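Local coordinates for cytochrome c' (Thermochromatium tepidum, PDB 3VRC), which carries a covalently bound heme c in a bundle of helices and probably serves in electron transport in this purple photosynthetic bacterium, at residues E7-E10 with T11-G15; L81-V84 with G85-R89; K122-H125 with Q126-A130. One frame throughout, in Å; residues are numbered along the deposited sequence. Where two conformers were deposited one is given.

Contact 1: E7-E10 with T11-G15; sequences EQIE and TRQAG. With HEC (heme c), chain L.
Ile9 lays its CG1 branch over one face of the Arg12 guanidinium, 3.8 Å from Arg12 CZ and above the centre of the group, while its CG2 branch meets the amide of Gln13, 3.5 Å from Gln13 NE2. Ile9 runs alongside both Arg12 and Gln13, and the two polar chains end at the heme propionate. Arg12 leaves the backbone with CG wedged between N and the carbonyl carbon (chi1 71°), and its chain then stays extended as far as NE, which carries the guanidinium edge-on to the heme propionate D. There NE donates to HEC O2D at 2.8 Å, and Arg12 NH2 reaches the same oxygen less directly at 3.1 Å. Gln13 NE2 takes the other oxygen in an almost straight bond, 2.9 Å to HEC O1D at 177°. Arg12 NH1 bonds Leu57 O, while NH2 also bonds Thr62 O and Thr71 OG1. On another side of the helix Thr11 OG1 donates to Glu7 O at 2.7 Å, and Thr11 N reaches that oxygen from the opposite face of its plane; Thr11 also packs on Trp21 of the second subunit. Three donors of this turn grip one propionate, with Arg12 likely to offset its negative charge, while Ile9 keeps hydrocarbon against the flat guanidinium and probably helps keep it from turning.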
# COMPACT_ATOMS: atom_id res chain seq x y z
N GLU B 7 7.63 5.32 -13.71
CA GLU B 7 6.55 4.64 -13.02
C GLU B 7 7.09 3.74 -11.89
O GLU B 7 6.42 3.60 -10.86
CB GLU B 7 5.72 3.83 -14.02
CG GLU B 7 4.93 4.74 -14.96
CD GLU B 7 4.34 3.96 -16.09
OE1 GLU B 7 4.96 3.08 -16.70
OE2 GLU B 7 3.15 4.18 -16.35
N GLN B 8 8.23 3.10 -12.08
CA GLN B 8 8.79 2.26 -11.02
C GLN B 8 9.14 3.12 -9.81
O GLN B 8 8.86 2.75 -8.67
CB GLN B 8 10.04 1.54 -11.53
CG GLN B 8 9.72 0.41 -12.47
CD GLN B 8 11.01 -0.16 -13.02
OE1 GLN B 8 11.82 -0.66 -12.28
NE2 GLN B 8 11.23 0.02 -14.33
N ILE B 9 9.74 4.29 -10.04
CA ILE B 9 10.09 5.19 -8.94
C ILE B 9 8.82 5.62 -8.23
O ILE B 9 8.72 5.58 -6.99
CB ILE B 9 10.88 6.40 -9.44
CG1 ILE B 9 12.27 5.97 -9.97
CG2 ILE B 9 11.03 7.42 -8.37
CD1 ILE B 9 12.96 7.07 -10.79
N GLU B 10 7.81 6.07 -8.99
CA GLU B 10 6.59 6.53 -8.33
C GLU B 10 5.91 5.41 -7.57
O GLU B 10 5.36 5.63 -6.50
CB GLU B 10 5.64 7.12 -9.35
CG GLU B 10 6.14 8.46 -9.86
CD GLU B 10 5.24 8.96 -10.92
OE1 GLU B 10 4.96 8.16 -11.88
OE2 GLU B 10 4.80 10.14 -10.79
N THR B 11 5.93 4.22 -8.12
CA THR B 11 5.23 3.09 -7.49
C THR B 11 5.94 2.68 -6.19
O THR B 11 5.27 2.39 -5.19
CB THR B 11 5.06 1.95 -8.44
OG1 THR B 11 4.33 2.40 -9.61
CG2 THR B 11 4.26 0.79 -7.83
N ARG B 12 7.28 2.61 -6.21
CA ARG B 12 7.95 2.23 -4.97
C ARG B 12 7.74 3.30 -3.94
O ARG B 12 7.50 3.00 -2.75
CB ARG B 12 9.43 1.87 -5.22
CG ARG B 12 10.36 3.04 -5.56
CD ARG B 12 11.58 2.54 -6.34
NE ARG B 12 12.58 3.56 -6.48
CZ ARG B 12 13.60 3.49 -7.37
NH1 ARG B 12 13.68 2.47 -8.22
NH2 ARG B 12 14.54 4.43 -7.32
N GLN B 13 7.82 4.58 -4.31
CA GLN B 13 7.56 5.66 -3.39
C GLN B 13 6.17 5.54 -2.78
O GLN B 13 5.98 5.81 -1.59
CB GLN B 13 7.72 7.03 -4.07
CG GLN B 13 9.20 7.30 -4.37
CD GLN B 13 9.40 8.56 -5.20
OE1 GLN B 13 8.46 9.06 -5.86
NE2 GLN B 13 10.62 9.03 -5.25
N ALA B 14 5.17 5.18 -3.59
CA ALA B 14 3.81 5.00 -3.09
C ALA B 14 3.78 3.90 -2.03
O ALA B 14 3.10 4.03 -0.98
CB ALA B 14 2.85 4.67 -4.24
N GLY B 15 4.41 2.76 -2.29
CA GLY B 15 4.41 1.70 -1.30
C GLY B 15 5.03 2.10 0.01
O GLY B 15 4.49 1.83 1.08
FE HEC L . 11.78 3.10 2.87
CHA HEC L . 11.80 5.84 0.77
CHB HEC L . 9.24 4.49 4.71
CHC HEC L . 11.39 0.17 4.57
CHD HEC L . 14.30 1.73 1.02
NA HEC L . 10.75 4.90 2.80
C1A HEC L . 10.89 5.88 1.87
C2A HEC L . 10.10 7.00 2.22
C3A HEC L . 9.35 6.64 3.38
C4A HEC L . 9.78 5.29 3.65
CMA HEC L . 8.31 7.40 4.10
CAA HEC L . 10.12 8.33 1.54
CBA HEC L . 8.85 8.79 1.01
CGA HEC L . 8.42 7.80 -0.01
O1A HEC L . 7.17 7.52 -0.00
O2A HEC L . 9.16 7.31 -0.87
NB HEC L . 10.50 2.45 4.32
C1B HEC L . 9.57 3.14 4.96
C2B HEC L . 8.98 2.42 6.07
C3B HEC L . 9.59 1.16 5.98
C4B HEC L . 10.53 1.21 4.89
CMB HEC L . 7.96 2.88 7.01
CAB HEC L . 9.44 -0.06 6.87
CBB HEC L . 8.07 -0.40 7.32
NC HEC L . 12.68 1.27 2.80
C1C HEC L . 12.42 0.18 3.60
C2C HEC L . 13.34 -0.92 3.36
C3C HEC L . 14.16 -0.44 2.31
C4C HEC L . 13.73 0.91 2.02
CMC HEC L . 13.34 -2.18 4.14
CAC HEC L . 15.33 -1.12 1.64
CBC HEC L . 15.39 -2.61 1.77
ND HEC L . 12.87 3.68 1.28
C1D HEC L . 13.85 2.99 0.63
C2D HEC L . 14.37 3.68 -0.50
C3D HEC L . 13.62 4.82 -0.64
C4D HEC L . 12.66 4.77 0.48
CMD HEC L . 15.52 3.22 -1.38
CAD HEC L . 13.65 5.88 -1.70
CBD HEC L . 12.68 5.50 -2.85
CGD HEC L . 12.77 6.47 -4.02
O1D HEC L . 12.73 7.70 -3.76
O2D HEC L . 12.91 5.99 -5.16

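Contact 2: L81-V84 with G85-R89; sequences LEDV and GKLAR. With HEC (heme c), chain L.
Part of the heme pocket wall, beside the thioether-bearing pyrrole C, is formed here by one turn of helix 81-103, where Val84 and Ala88 meet the heme's CBC methyl. That methyl lies 3.6 Å from Val84 O and 3.5 Å from Ala88 N, against the very peptide groups joined by the 2.9 Å hydrogen bond from Ala88 N to Val84 O; Ala88 CB touches it too, at 3.9 Å. One residue back along the helix, the Asp83 carboxylate slants past Leu87, Asp83 OD2 standing 4.0 Å from Leu87 CD1. Asp83 swings CG away from its own N (chi1 -176°), and its carboxylate skirts the leucine methyl to reach Tyr128 OH and Lys127 NZ on helix 107-128, the latter in a salt bridge. Leu87 itself packs on Cys124, Lys127 and Tyr128. On the outer side the Arg89 guanidinium folds back with one face over Gly85 O, and a water held at its edge, 3.0 Å from Arg89 NH1, gives only a weak bond to Glu82 O. The turn therefore divides its chemistry: apolar surface and already paired peptide groups face the heme methyl, while the carboxylate of Asp83 is spent on a cation and a phenol, which probably stabilise its charge beside the leucine.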
# COMPACT_ATOMS: atom_id res chain seq x y z
N LEU B 81 22.88 -4.51 -4.82
CA LEU B 81 21.49 -4.95 -4.95
C LEU B 81 21.22 -6.19 -4.12
O LEU B 81 20.11 -6.38 -3.61
CB LEU B 81 21.10 -5.18 -6.42
CG LEU B 81 20.85 -3.89 -7.20
CD1 LEU B 81 20.81 -4.20 -8.70
CD2 LEU B 81 19.60 -3.15 -6.71
N GLU B 82 22.21 -7.07 -3.97
CA GLU B 82 22.02 -8.25 -3.15
C GLU B 82 21.81 -7.93 -1.66
O GLU B 82 20.96 -8.55 -1.00
CB GLU B 82 23.14 -9.24 -3.38
CG GLU B 82 22.78 -10.16 -4.55
CD GLU B 82 23.97 -10.70 -5.36
OE1 GLU B 82 23.77 -11.75 -6.02
OE2 GLU B 82 25.08 -10.09 -5.37
N ASP B 83 22.58 -6.99 -1.12
CA ASP B 83 22.41 -6.57 0.28
C ASP B 83 21.06 -5.84 0.45
O ASP B 83 20.35 -6.09 1.44
CB ASP B 83 23.53 -5.63 0.76
CG ASP B 83 23.40 -5.28 2.26
OD1 ASP B 83 23.42 -6.26 3.04
OD2 ASP B 83 23.32 -4.07 2.65
N VAL B 84 20.69 -4.98 -0.50
CA VAL B 84 19.38 -4.38 -0.45
C VAL B 84 18.28 -5.43 -0.39
O VAL B 84 17.34 -5.33 0.37
CB VAL B 84 19.14 -3.47 -1.72
CG1 VAL B 84 17.77 -2.85 -1.69
CG2 VAL B 84 20.20 -2.36 -1.82
N GLY B 85 18.41 -6.47 -1.21
CA GLY B 85 17.47 -7.56 -1.25
C GLY B 85 17.37 -8.25 0.11
O GLY B 85 16.28 -8.62 0.58
N LYS B 86 18.51 -8.46 0.75
CA LYS B 86 18.53 -9.09 2.06
C LYS B 86 17.81 -8.20 3.08
O LYS B 86 17.00 -8.69 3.91
CB LYS B 86 19.98 -9.33 2.51
CG LYS B 86 20.10 -10.12 3.80
CD LYS B 86 20.21 -9.25 5.05
CE LYS B 86 20.21 -10.12 6.32
NZ LYS B 86 20.32 -9.25 7.55
N LEU B 87 18.06 -6.89 3.04
CA LEU B 87 17.39 -5.96 3.96
C LEU B 87 15.88 -5.93 3.69
O LEU B 87 15.08 -5.80 4.65
CB LEU B 87 17.98 -4.58 3.87
CG LEU B 87 19.47 -4.46 4.29
CD1 LEU B 87 19.89 -3.03 4.33
CD2 LEU B 87 19.80 -5.19 5.58
N ALA B 88 15.48 -6.08 2.43
CA ALA B 88 14.06 -6.15 2.10
C ALA B 88 13.47 -7.43 2.66
O ALA B 88 12.33 -7.43 3.18
CB ALA B 88 13.86 -6.04 0.60
N ARG B 89 14.20 -8.54 2.57
CA ARG B 89 13.68 -9.79 3.16
C ARG B 89 13.57 -9.71 4.66
O ARG B 89 12.59 -10.23 5.21
CB ARG B 89 14.57 -10.95 2.73
CG ARG B 89 14.36 -11.39 1.29
CD ARG B 89 15.07 -12.70 0.89
NE ARG B 89 16.50 -12.71 1.22
CZ ARG B 89 17.49 -12.26 0.44
NH1 ARG B 89 17.24 -11.70 -0.75
NH2 ARG B 89 18.73 -12.34 0.87
FE HEC L . 11.78 3.10 2.87
CHA HEC L . 11.80 5.84 0.77
CHB HEC L . 9.24 4.49 4.71
CHC HEC L . 11.39 0.17 4.57
CHD HEC L . 14.30 1.73 1.02
NA HEC L . 10.75 4.90 2.80
C1A HEC L . 10.89 5.88 1.87
C2A HEC L . 10.10 7.00 2.22
C3A HEC L . 9.35 6.64 3.38
C4A HEC L . 9.78 5.29 3.65
CMA HEC L . 8.31 7.40 4.10
CAA HEC L . 10.12 8.33 1.54
CBA HEC L . 8.85 8.79 1.01
CGA HEC L . 8.42 7.80 -0.01
O1A HEC L . 7.17 7.52 -0.00
O2A HEC L . 9.16 7.31 -0.87
NB HEC L . 10.50 2.45 4.32
C1B HEC L . 9.57 3.14 4.96
C2B HEC L . 8.98 2.42 6.07
C3B HEC L . 9.59 1.16 5.98
C4B HEC L . 10.53 1.21 4.89
CMB HEC L . 7.96 2.88 7.01
CAB HEC L . 9.44 -0.06 6.87
CBB HEC L . 8.07 -0.40 7.32
NC HEC L . 12.68 1.27 2.80
C1C HEC L . 12.42 0.18 3.60
C2C HEC L . 13.34 -0.92 3.36
C3C HEC L . 14.16 -0.44 2.31
C4C HEC L . 13.73 0.91 2.02
CMC HEC L . 13.34 -2.18 4.14
CAC HEC L . 15.33 -1.12 1.64
CBC HEC L . 15.39 -2.61 1.77
ND HEC L . 12.87 3.68 1.28
C1D HEC L . 13.85 2.99 0.63
C2D HEC L . 14.37 3.68 -0.50
C3D HEC L . 13.62 4.82 -0.64
C4D HEC L . 12.66 4.77 0.48
CMD HEC L . 15.52 3.22 -1.38
CAD HEC L . 13.65 5.88 -1.70
CBD HEC L . 12.68 5.50 -2.85
CGD HEC L . 12.77 6.47 -4.02
O1D HEC L . 12.73 7.70 -3.76
O2D HEC L . 12.91 5.99 -5.16
O HOH W 1 18.78 -10.43 -2.98

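Contact 3: K122-H125 with Q126-A130; sequences KACH and QKYRA. With HEC (heme c), chain L.
His125 and Arg129, one turn apart at the C-terminal end of helix 107-128, lie flat on each other: the guanidinium is stacked on one face of the imidazole with centres 3.5 Å apart and planes only 8° from parallel. Arg129 NH1 sits toward the rim of the ring, 3.2 Å from His125 CE1, and Arg129 CD adds a CH-pi contact over the same face. The arginine gets there by starting with CG opposite its own N (chi1 -176°) and bending at chi3 (70°), a fold that also sets CD 3.4 Å from HEC CHA and turns an edge of the guanidinium to the heme. His125 points NE2 at the iron, 2.1 Å away, as the axial ligand. Cys124, next to it, is bonded through SG to HEC CAC; it is the second cysteine of the CXXCH signature of c-type cytochromes, which Cys121 opens and His125 closes. The same sulfur meets the edge of the Tyr128 ring, 3.9 Å from Tyr128 CD2 and near the ring plane. Out at the surface the extended Lys122 passes across Gln126, its CE 3.3 Å from Gln126 NE2. The helix ends here: Arg129 N still donates to His125 O at 3.1 Å, but the residue's own backbone has left helical angles. With an alanine here in place of the arginine, the stacked cation and the CD contact with the porphyrin would go, which would probably leave that face of the imidazole without its flat partner and the ring less firmly set. Besides its link to the helix, the imidazole is held by the metal at NE2 and by a cationic plane across its face, whose positive charge would probably be felt at the ligand and the heme.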
# COMPACT_ATOMS: atom_id res chain seq x y z
N LYS B 122 14.75 1.25 9.17
CA LYS B 122 15.89 2.13 9.40
C LYS B 122 17.18 1.57 8.88
O LYS B 122 18.03 2.31 8.36
CB LYS B 122 16.01 2.36 10.92
CG LYS B 122 17.12 3.36 11.30
CD LYS B 122 17.17 3.54 12.82
CE LYS B 122 18.31 4.46 13.22
NZ LYS B 122 18.41 4.60 14.71
N ALA B 123 17.39 0.26 8.96
CA ALA B 123 18.64 -0.37 8.53
C ALA B 123 18.84 -0.08 7.05
O ALA B 123 19.98 0.21 6.58
CB ALA B 123 18.65 -1.89 8.80
N CYS B 124 17.77 -0.21 6.28
CA CYS B 124 17.87 0.06 4.84
C CYS B 124 18.06 1.55 4.56
O CYS B 124 18.93 1.91 3.76
CB CYS B 124 16.69 -0.56 4.11
SG CYS B 124 16.92 -0.37 2.33
N HIS B 125 17.28 2.40 5.23
CA HIS B 125 17.39 3.79 5.00
C HIS B 125 18.80 4.30 5.28
O HIS B 125 19.34 5.13 4.52
CB HIS B 125 16.42 4.57 5.86
CG HIS B 125 14.98 4.31 5.47
ND1 HIS B 125 13.93 4.49 6.27
CD2 HIS B 125 14.46 3.84 4.27
CE1 HIS B 125 12.81 4.16 5.61
NE2 HIS B 125 13.12 3.77 4.38
N GLN B 126 19.40 3.84 6.39
CA GLN B 126 20.71 4.36 6.78
C GLN B 126 21.72 4.14 5.66
O GLN B 126 22.59 4.97 5.46
CB GLN B 126 21.15 3.71 8.07
CG GLN B 126 20.43 4.42 9.19
CD GLN B 126 20.90 4.01 10.55
OE1 GLN B 126 21.11 2.82 10.81
NE2 GLN B 126 21.07 5.00 11.45
N LYS B 127 21.65 3.00 5.00
CA LYS B 127 22.59 2.72 3.95
C LYS B 127 22.21 3.33 2.62
O LYS B 127 23.12 3.68 1.83
CB LYS B 127 22.70 1.20 3.77
CG LYS B 127 23.45 0.49 4.89
CD LYS B 127 23.37 -1.02 4.68
CE LYS B 127 24.42 -1.81 5.44
NZ LYS B 127 24.12 -3.28 5.27
N TYR B 128 20.90 3.30 2.27
CA TYR B 128 20.53 3.38 0.88
C TYR B 128 19.53 4.48 0.50
O TYR B 128 19.23 4.63 -0.68
CB TYR B 128 19.97 2.04 0.43
CG TYR B 128 20.95 0.89 0.55
CD1 TYR B 128 22.23 1.00 -0.03
CD2 TYR B 128 20.66 -0.26 1.27
CE1 TYR B 128 23.16 -0.02 0.10
CE2 TYR B 128 21.57 -1.28 1.37
CZ TYR B 128 22.85 -1.16 0.78
OH TYR B 128 23.79 -2.16 0.91
N ARG B 129 19.04 5.25 1.46
CA ARG B 129 18.08 6.33 1.18
C ARG B 129 18.66 7.65 1.56
O ARG B 129 19.18 7.82 2.68
CB ARG B 129 16.78 6.08 1.94
CG ARG B 129 15.71 7.12 1.60
CD ARG B 129 14.47 7.04 2.48
NE ARG B 129 14.78 7.47 3.84
CZ ARG B 129 13.86 7.55 4.79
NH1 ARG B 129 12.58 7.19 4.54
NH2 ARG B 129 14.18 8.01 5.99
N ALA B 130 18.59 8.64 0.66
CA ALA B 130 19.03 10.01 0.97
C ALA B 130 18.08 10.66 1.97
O ALA B 130 16.88 10.45 1.93
CB ALA B 130 19.11 10.78 -0.33
FE HEC L . 11.78 3.10 2.87
CHA HEC L . 11.80 5.84 0.77
CHB HEC L . 9.24 4.49 4.71
CHC HEC L . 11.39 0.17 4.57
CHD HEC L . 14.30 1.73 1.02
NA HEC L . 10.75 4.90 2.80
C1A HEC L . 10.89 5.88 1.87
C2A HEC L . 10.10 7.00 2.22
C3A HEC L . 9.35 6.64 3.38
C4A HEC L . 9.78 5.29 3.65
CMA HEC L . 8.31 7.40 4.10
CAA HEC L . 10.12 8.33 1.54
CBA HEC L . 8.85 8.79 1.01
CGA HEC L . 8.42 7.80 -0.01
O1A HEC L . 7.17 7.52 -0.00
O2A HEC L . 9.16 7.31 -0.87
NB HEC L . 10.50 2.45 4.32
C1B HEC L . 9.57 3.14 4.96
C2B HEC L . 8.98 2.42 6.07
C3B HEC L . 9.59 1.16 5.98
C4B HEC L . 10.53 1.21 4.89
CMB HEC L . 7.96 2.88 7.01
CAB HEC L . 9.44 -0.06 6.87
CBB HEC L . 8.07 -0.40 7.32
NC HEC L . 12.68 1.27 2.80
C1C HEC L . 12.42 0.18 3.60
C2C HEC L . 13.34 -0.92 3.36
C3C HEC L . 14.16 -0.44 2.31
C4C HEC L . 13.73 0.91 2.02
CMC HEC L . 13.34 -2.18 4.14
CAC HEC L . 15.33 -1.12 1.64
CBC HEC L . 15.39 -2.61 1.77
ND HEC L . 12.87 3.68 1.28
C1D HEC L . 13.85 2.99 0.63
C2D HEC L . 14.37 3.68 -0.50
C3D HEC L . 13.62 4.82 -0.64
C4D HEC L . 12.66 4.77 0.48
CMD HEC L . 15.52 3.22 -1.38
CAD HEC L . 13.65 5.88 -1.70
CBD HEC L . 12.68 5.50 -2.85
CGD HEC L . 12.77 6.47 -4.02
O1D HEC L . 12.73 7.70 -3.76
O2D HEC L . 12.91 5.99 -5.16

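From the N terminus, contact 1 lies on helix 5-31, contact 2 at the start of helix 81-103 and contact 3 at the end of helix 107-128. Each is nine continuous residues whose contacts reach one turn ahead, so none closes a long loop; they follow in series, neither nesting nor crossing. What unites them is the heme, which all three touch: contact 1 at a propionate, contact 2 at pyrrole C, contact 3 through the thioether and the iron. Contacts 2 and 3 also meet directly, Leu87 CD1 packing 3.7 Å from Cys124 CA, and so join two successive helices. Contact 1 stands apart, its nearest atoms about 8 Å from either.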